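Local coordinates for probable Brix domain-containing ribosomal biogenesis protein (Methanothermobacter thermautotrophicus, PDB 1W94) that probably takes part in ribosome biogenesis and probably binds ribosomal RNA through its Imp4-like Brix domain, at residues S96-S101 with W121-D126; E134-D137 with T141-G144. All coordinates share one frame; numbering follows the deposited sequence.

Contact 1 (S96-S101 with W121-D126); sequences SCPPGS and WSIRTD
With chi1 at -65° and chi2 at 166°, Ile123 sends its two branches to separate places in the loop 96-101: CG2 lies anti to the backbone N and faces the turn, while CG1 runs beside that N and carries CD1 toward the sulfur of Cys97. CG2 rests against the turn, 4.0 Å from Ser101 CB and 4.2 Å from Pro98 CD. CD1 comes within 4.3 Å of Cys97 SG, and CB lies against the carbonyl oxygen of Ser96. All these contacts converge on one side chain, and no direct hydrogen bond joins the segments. Instead a water bridges the backbones, donating to Ser96 O at 2.7 Å and accepting from Ile123 N at 2.8 Å.

The receiving surface is shaped by a type II beta turn from Pro98 to Ser101, with Gly100 at positive phi. Pro98 O is gripped twice from Ser101, by the backbone N at 2.9 Å and by OG at 2.7 Å, the latter in the carbonyl plane on a lone pair; this fixes the hydroxyl, while the backbone already turns CB toward Ile123. The disulfide from Cys97 to Cys105 ties the loop to helix 102-108, Trp131 of strand 131-136 covers Pro98, Ser101 and Ile123, and Val94 of strand 93-94 touches Ile123 as well.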
ATOM      1  N   SER A  96      12.959   9.108  -1.733  1.00 29.54           N
ATOM      2  CA  SER A  96      12.674  10.317  -2.506  1.00 30.87           C
ATOM      3  C   SER A  96      11.340  10.122  -3.209  1.00 31.62           C
ATOM      4  O   SER A  96      11.045   9.007  -3.649  1.00 31.82           O
ATOM      5  CB  SER A  96      13.765  10.560  -3.571  1.00 30.39           C
ATOM      6  OG  SER A  96      13.473  11.693  -4.386  1.00 31.52           O
ATOM      7  N   CYS A  97      10.545  11.191  -3.319  1.00 32.16           N
ATOM      8  CA  CYS A  97       9.381  11.203  -4.212  1.00 32.81           C
ATOM      9  C   CYS A  97       9.630  12.204  -5.333  1.00 32.85           C
ATOM     10  O   CYS A  97       9.329  13.385  -5.189  1.00 33.57           O
ATOM     11  CB  CYS A  97       8.048  11.495  -3.479  1.00 33.09           C
ATOM     12  SG  CYS A  97       7.941  10.797  -1.793  1.00 38.62           S
ATOM     13  N   PRO A  98      10.181  11.731  -6.469  1.00 32.91           N
ATOM     14  CA  PRO A  98      10.469  12.636  -7.591  1.00 32.82           C
ATOM     15  C   PRO A  98       9.208  13.393  -8.069  1.00 32.21           C
ATOM     16  O   PRO A  98       8.077  12.952  -7.798  1.00 32.40           O
ATOM     17  CB  PRO A  98      11.034  11.695  -8.662  1.00 32.92           C
ATOM     18  CG  PRO A  98      10.569  10.319  -8.254  1.00 33.89           C
ATOM     19  CD  PRO A  98      10.535  10.332  -6.778  1.00 32.64           C
ATOM     20  N   PRO A  99       9.383  14.550  -8.730  1.00 31.57           N
ATOM     21  CA  PRO A  99       8.221  15.345  -9.134  1.00 31.22           C
ATOM     22  C   PRO A  99       7.193  14.541  -9.928  1.00 30.56           C
ATOM     23  O   PRO A  99       7.548  13.759 -10.797  1.00 29.97           O
ATOM     24  CB  PRO A  99       8.845  16.463  -9.987  1.00 31.24           C
ATOM     25  CG  PRO A  99      10.204  16.618  -9.423  1.00 31.50           C
ATOM     26  CD  PRO A  99      10.641  15.209  -9.128  1.00 32.46           C
ATOM     27  N   GLY A 100       5.932  14.691  -9.559  1.00 30.53           N
ATOM     28  CA  GLY A 100       4.879  13.875 -10.104  1.00 30.29           C
ATOM     29  C   GLY A 100       4.494  12.673  -9.273  1.00 30.55           C
ATOM     30  O   GLY A 100       3.482  12.071  -9.543  1.00 31.25           O
ATOM     31  N   SER A 101       5.287  12.305  -8.263  1.00 30.65           N
ATOM     32  CA  SER A 101       4.956  11.125  -7.454  1.00 30.62           C
ATOM     33  C   SER A 101       4.547  11.468  -6.023  1.00 31.19           C
ATOM     34  O   SER A 101       4.258  10.568  -5.266  1.00 30.97           O
ATOM     35  CB  SER A 101       6.129  10.132  -7.399  1.00 30.15           C
ATOM     36  OG  SER A 101       7.199  10.691  -6.652  1.00 28.90           O
ATOM     37  N   TRP A 121      10.957   2.515   0.965  1.00 27.10           N
ATOM     38  CA  TRP A 121      10.508   2.440  -0.408  1.00 27.13           C
ATOM     39  C   TRP A 121      11.402   3.229  -1.357  1.00 27.88           C
ATOM     40  O   TRP A 121      11.981   4.283  -1.018  1.00 27.54           O
ATOM     41  CB  TRP A 121       9.054   2.905  -0.556  1.00 26.66           C
ATOM     42  CG  TRP A 121       8.067   2.067   0.184  1.00 27.45           C
ATOM     43  CD1 TRP A 121       7.644   2.254   1.456  1.00 26.38           C
ATOM     44  CD2 TRP A 121       7.385   0.896  -0.302  1.00 26.70           C
ATOM     45  NE1 TRP A 121       6.723   1.284   1.796  1.00 27.68           N
ATOM     46  CE2 TRP A 121       6.556   0.439   0.735  1.00 27.04           C
ATOM     47  CE3 TRP A 121       7.421   0.169  -1.513  1.00 26.81           C
ATOM     48  CZ2 TRP A 121       5.744  -0.699   0.607  1.00 27.58           C
ATOM     49  CZ3 TRP A 121       6.574  -0.961  -1.649  1.00 26.38           C
ATOM     50  CH2 TRP A 121       5.785  -1.384  -0.603  1.00 26.68           C
ATOM     51  N   SER A 122      11.520   2.689  -2.561  1.00 27.52           N
ATOM     52  CA  SER A 122      12.173   3.365  -3.649  1.00 28.87           C
ATOM     53  C   SER A 122      11.080   3.601  -4.694  1.00 28.76           C
ATOM     54  O   SER A 122      10.362   2.662  -5.036  1.00 29.14           O
ATOM     55  CB  SER A 122      13.230   2.430  -4.204  1.00 28.73           C
ATOM     56  OG  SER A 122      14.082   3.090  -5.087  1.00 32.20           O
ATOM     57  N   ILE A 123      10.938   4.834  -5.170  1.00 28.34           N
ATOM     58  CA  ILE A 123      10.016   5.178  -6.252  1.00 28.34           C
ATOM     59  C   ILE A 123      10.776   5.531  -7.498  1.00 29.01           C
ATOM     60  O   ILE A 123      11.698   6.361  -7.464  1.00 28.75           O
ATOM     61  CB  ILE A 123       9.141   6.371  -5.891  1.00 29.08           C
ATOM     62  CG1 ILE A 123       8.234   5.999  -4.715  1.00 28.73           C
ATOM     63  CG2 ILE A 123       8.291   6.826  -7.124  1.00 29.60           C
ATOM     64  CD1 ILE A 123       7.547   7.188  -4.049  1.00 30.17           C
ATOM     65  N   ARG A 124      10.433   4.892  -8.613  1.00 29.15           N
ATOM     66  CA  ARG A 124      11.094   5.245  -9.857  1.00 29.76           C
ATOM     67  C   ARG A 124      10.181   5.169 -11.071  1.00 28.93           C
ATOM     68  O   ARG A 124       9.111   4.588 -10.999  1.00 27.19           O
ATOM     69  CB  ARG A 124      12.361   4.404 -10.056  1.00 30.54           C
ATOM     70  CG  ARG A 124      12.160   3.123 -10.849  1.00 34.30           C
ATOM     71  CD  ARG A 124      12.256   1.900  -9.990  1.00 41.53           C
ATOM     72  NE  ARG A 124      12.409   0.669 -10.779  1.00 45.97           N
ATOM     73  CZ  ARG A 124      12.534  -0.545 -10.250  1.00 46.40           C
ATOM     74  NH1 ARG A 124      12.539  -0.703  -8.925  1.00 46.48           N
ATOM     75  NH2 ARG A 124      12.657  -1.601 -11.045  1.00 46.36           N
ATOM     76  N   THR A 125      10.625   5.751 -12.192  1.00 28.72           N
ATOM     77  CA  THR A 125       9.872   5.658 -13.447  1.00 28.74           C
ATOM     78  C   THR A 125      10.116   4.291 -14.094  1.00 28.80           C
ATOM     79  O   THR A 125      11.041   3.559 -13.710  1.00 27.29           O
ATOM     80  CB  THR A 125      10.241   6.782 -14.439  1.00 30.10           C
ATOM     81  OG1 THR A 125      11.623   6.661 -14.797  1.00 30.13           O
ATOM     82  CG2 THR A 125       9.968   8.170 -13.830  1.00 30.51           C
ATOM     83  N   ASP A 126       9.274   3.962 -15.067  1.00 28.51           N
ATOM     84  CA  ASP A 126       9.292   2.656 -15.727  1.00 29.58           C
ATOM     85  C   ASP A 126       8.839   2.837 -17.174  1.00 28.73           C
ATOM     86  O   ASP A 126       8.157   3.800 -17.482  1.00 27.50           O
ATOM     87  CB  ASP A 126       8.333   1.698 -15.001  1.00 28.72           C
ATOM     88  CG  ASP A 126       8.473   0.256 -15.481  1.00 32.17           C
ATOM     89  OD1 ASP A 126       9.489  -0.408 -15.118  1.00 32.54           O
ATOM     90  OD2 ASP A 126       7.567  -0.215 -16.217  1.00 28.71           O
TER
HETATM   91  O   HOH W   1      12.615   6.925  -4.515  1.00 28.09           O

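Contact 2 (E134-D137 with T141-G144); sequences ELMD and TPAG
Thr141 meets Asp137 through both backbone and side chain. Its carbonyl O accepts from Asp137 N at 2.8 Å in a nearly straight bond (175°). Its own N gives a longer bond of 3.3 Å to Asp137 OD1, arriving 52° out of the carboxylate plane. The Asp137 torsion makes this possible: with chi1 at 65°, CG sits between the backbone N and the carbonyl carbon, and the carboxylate folds back over the turn, where OD1 also takes Arg139 N in an Asx turn. A water links the two residues, accepting from Thr141 OG1 and donating to Asp137 OD2 and Pro142 O. Were Asp137 replaced by an alanine, Thr141 N, Arg139 N and this water would probably lose their carboxylate partner, and the loop would be held mainly by the backbone bond to Thr141 O.

Pro142 pairs with Met136 as the antiparallel non-hydrogen-bonded pair of a short beta hairpin, whose strands 131-136 and 142-143 are joined by the loop 137-141. The bent selenomethionine chain of Met136 swings its CE back to lie 4.0 Å from Pro142 CD. On the same proline, CB touches Glu134 OE2 at 3.2 Å; OE1 of that glutamate forms a salt bridge with Arg124 NH1.

Ala143 N donates to Leu135 O at 2.8 Å, and its methyl packs on Leu135, with CB 3.7 Å from CG; Pro85 covers both side chains.

At Gly144 the chain turns a corner with positive phi, and its N is weakly bonded to a water that also lies by Glu134 OE2 and Leu135 O.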
ATOM      1  N   GLU A 134       9.233   0.107  -5.025  1.00 28.22           N
ATOM      2  CA  GLU A 134       9.908  -1.107  -4.651  1.00 28.67           C
ATOM      3  C   GLU A 134      10.373  -1.045  -3.199  1.00 27.77           C
ATOM      4  O   GLU A 134      11.003  -0.081  -2.770  1.00 27.14           O
ATOM      5  CB  GLU A 134      11.100  -1.330  -5.548  1.00 28.70           C
ATOM      6  CG  GLU A 134      12.037  -2.385  -5.028  1.00 32.74           C
ATOM      7  CD  GLU A 134      12.680  -3.133  -6.149  1.00 37.96           C
ATOM      8  OE1 GLU A 134      13.055  -2.472  -7.142  1.00 40.06           O
ATOM      9  OE2 GLU A 134      12.790  -4.376  -6.041  1.00 41.79           O
ATOM     10  N   LEU A 135      10.064  -2.100  -2.469  1.00 26.52           N
ATOM     11  CA  LEU A 135      10.467  -2.210  -1.086  1.00 27.07           C
ATOM     12  C   LEU A 135      11.934  -2.625  -1.018  1.00 28.24           C
ATOM     13  O   LEU A 135      12.351  -3.594  -1.680  1.00 27.95           O
ATOM     14  CB  LEU A 135       9.576  -3.228  -0.349  1.00 26.43           C
ATOM     15  CG  LEU A 135       9.841  -3.449   1.142  1.00 25.72           C
ATOM     16  CD1 LEU A 135       9.694  -2.127   1.851  1.00 25.40           C
ATOM     17  CD2 LEU A 135       8.873  -4.497   1.721  1.00 23.33           C
HETATM   18  N   MSE A 136      12.711  -1.865  -0.238  1.00 29.15           N
HETATM   19  CA  MSE A 136      14.072  -2.208   0.091  1.00 29.20           C
HETATM   20  C   MSE A 136      14.040  -2.808   1.485  1.00 28.58           C
HETATM   21  O   MSE A 136      13.418  -2.255   2.389  1.00 26.30           O
HETATM   22  CB  MSE A 136      14.967  -0.965   0.083  1.00 30.97           C
HETATM   23  CG  MSE A 136      15.010  -0.190  -1.244  1.00 37.79           C
HETATM   24 SE   MSE A 136      15.361  -1.354  -2.800  1.00 53.71          SE
HETATM   25  CE  MSE A 136      17.241  -1.440  -2.770  1.00 48.13           C
ATOM     26  N   ASP A 137      14.731  -3.928   1.674  1.00 27.90           N
ATOM     27  CA  ASP A 137      14.666  -4.627   2.963  1.00 28.58           C
ATOM     28  C   ASP A 137      15.649  -4.085   4.022  1.00 27.88           C
ATOM     29  O   ASP A 137      16.304  -3.052   3.812  1.00 27.70           O
ATOM     30  CB  ASP A 137      14.794  -6.152   2.784  1.00 28.70           C
ATOM     31  CG  ASP A 137      16.138  -6.580   2.255  1.00 30.07           C
ATOM     32  OD1 ASP A 137      17.158  -5.852   2.435  1.00 28.07           O
ATOM     33  OD2 ASP A 137      16.170  -7.678   1.651  1.00 33.70           O
ATOM     34  N   THR A 141      18.576  -3.916   0.216  1.00 31.96           N
ATOM     35  CA  THR A 141      18.493  -4.564  -1.097  1.00 31.95           C
ATOM     36  C   THR A 141      17.013  -4.912  -1.394  1.00 31.31           C
ATOM     37  O   THR A 141      16.183  -4.902  -0.479  1.00 31.09           O
ATOM     38  CB  THR A 141      19.372  -5.833  -1.160  1.00 31.86           C
ATOM     39  OG1 THR A 141      18.924  -6.763  -0.171  1.00 32.87           O
ATOM     40  CG2 THR A 141      20.850  -5.507  -0.906  1.00 34.02           C
ATOM     41  N   PRO A 142      16.666  -5.176  -2.668  1.00 31.14           N
ATOM     42  CA  PRO A 142      15.257  -5.377  -3.039  1.00 31.32           C
ATOM     43  C   PRO A 142      14.584  -6.521  -2.290  1.00 31.43           C
ATOM     44  O   PRO A 142      15.112  -7.631  -2.252  1.00 30.57           O
ATOM     45  CB  PRO A 142      15.331  -5.677  -4.542  1.00 31.95           C
ATOM     46  CG  PRO A 142      16.580  -4.932  -4.969  1.00 30.88           C
ATOM     47  CD  PRO A 142      17.538  -5.260  -3.851  1.00 30.97           C
ATOM     48  N   ALA A 143      13.425  -6.229  -1.696  1.00 31.16           N
ATOM     49  CA  ALA A 143      12.728  -7.172  -0.810  1.00 31.60           C
ATOM     50  C   ALA A 143      11.924  -8.242  -1.556  1.00 32.01           C
ATOM     51  O   ALA A 143      11.453  -9.222  -0.945  1.00 32.66           O
ATOM     52  CB  ALA A 143      11.801  -6.404   0.116  1.00 31.78           C
ATOM     53  N   GLY A 144      11.750  -8.055  -2.863  1.00 31.30           N
ATOM     54  CA  GLY A 144      10.845  -8.894  -3.631  1.00 30.64           C
ATOM     55  C   GLY A 144       9.389  -8.509  -3.433  1.00 30.16           C
ATOM     56  O   GLY A 144       8.529  -9.389  -3.293  1.00 30.99           O
TER
HETATM   57  O   HOH W   2      11.429  -5.331  -3.778  1.00 38.04           O
HETATM   58  O   HOH W   3      16.889  -8.597  -0.628  1.00 41.21           O

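Overall arrangement
Both contacts are partly buried and both reach the same mixed sheet, their centres about 15 Å apart. They meet through its neighbouring strands 120-124 and 131-136: Ser122 O probably accepts from Glu134 N, the Trp121 ring packs on the backbone of Glu134 and Leu135, and Arg124 reaches across to the same glutamate. Contact 1 brings a loop, distant in sequence, onto a strand through apolar packing around one buried isoleucine. Contact 2 is local, a hairpin held by backbone bonds, a carboxylate and waters, in which Thr141 and Pro142 are exposed while Glu134 and Leu135 are buried.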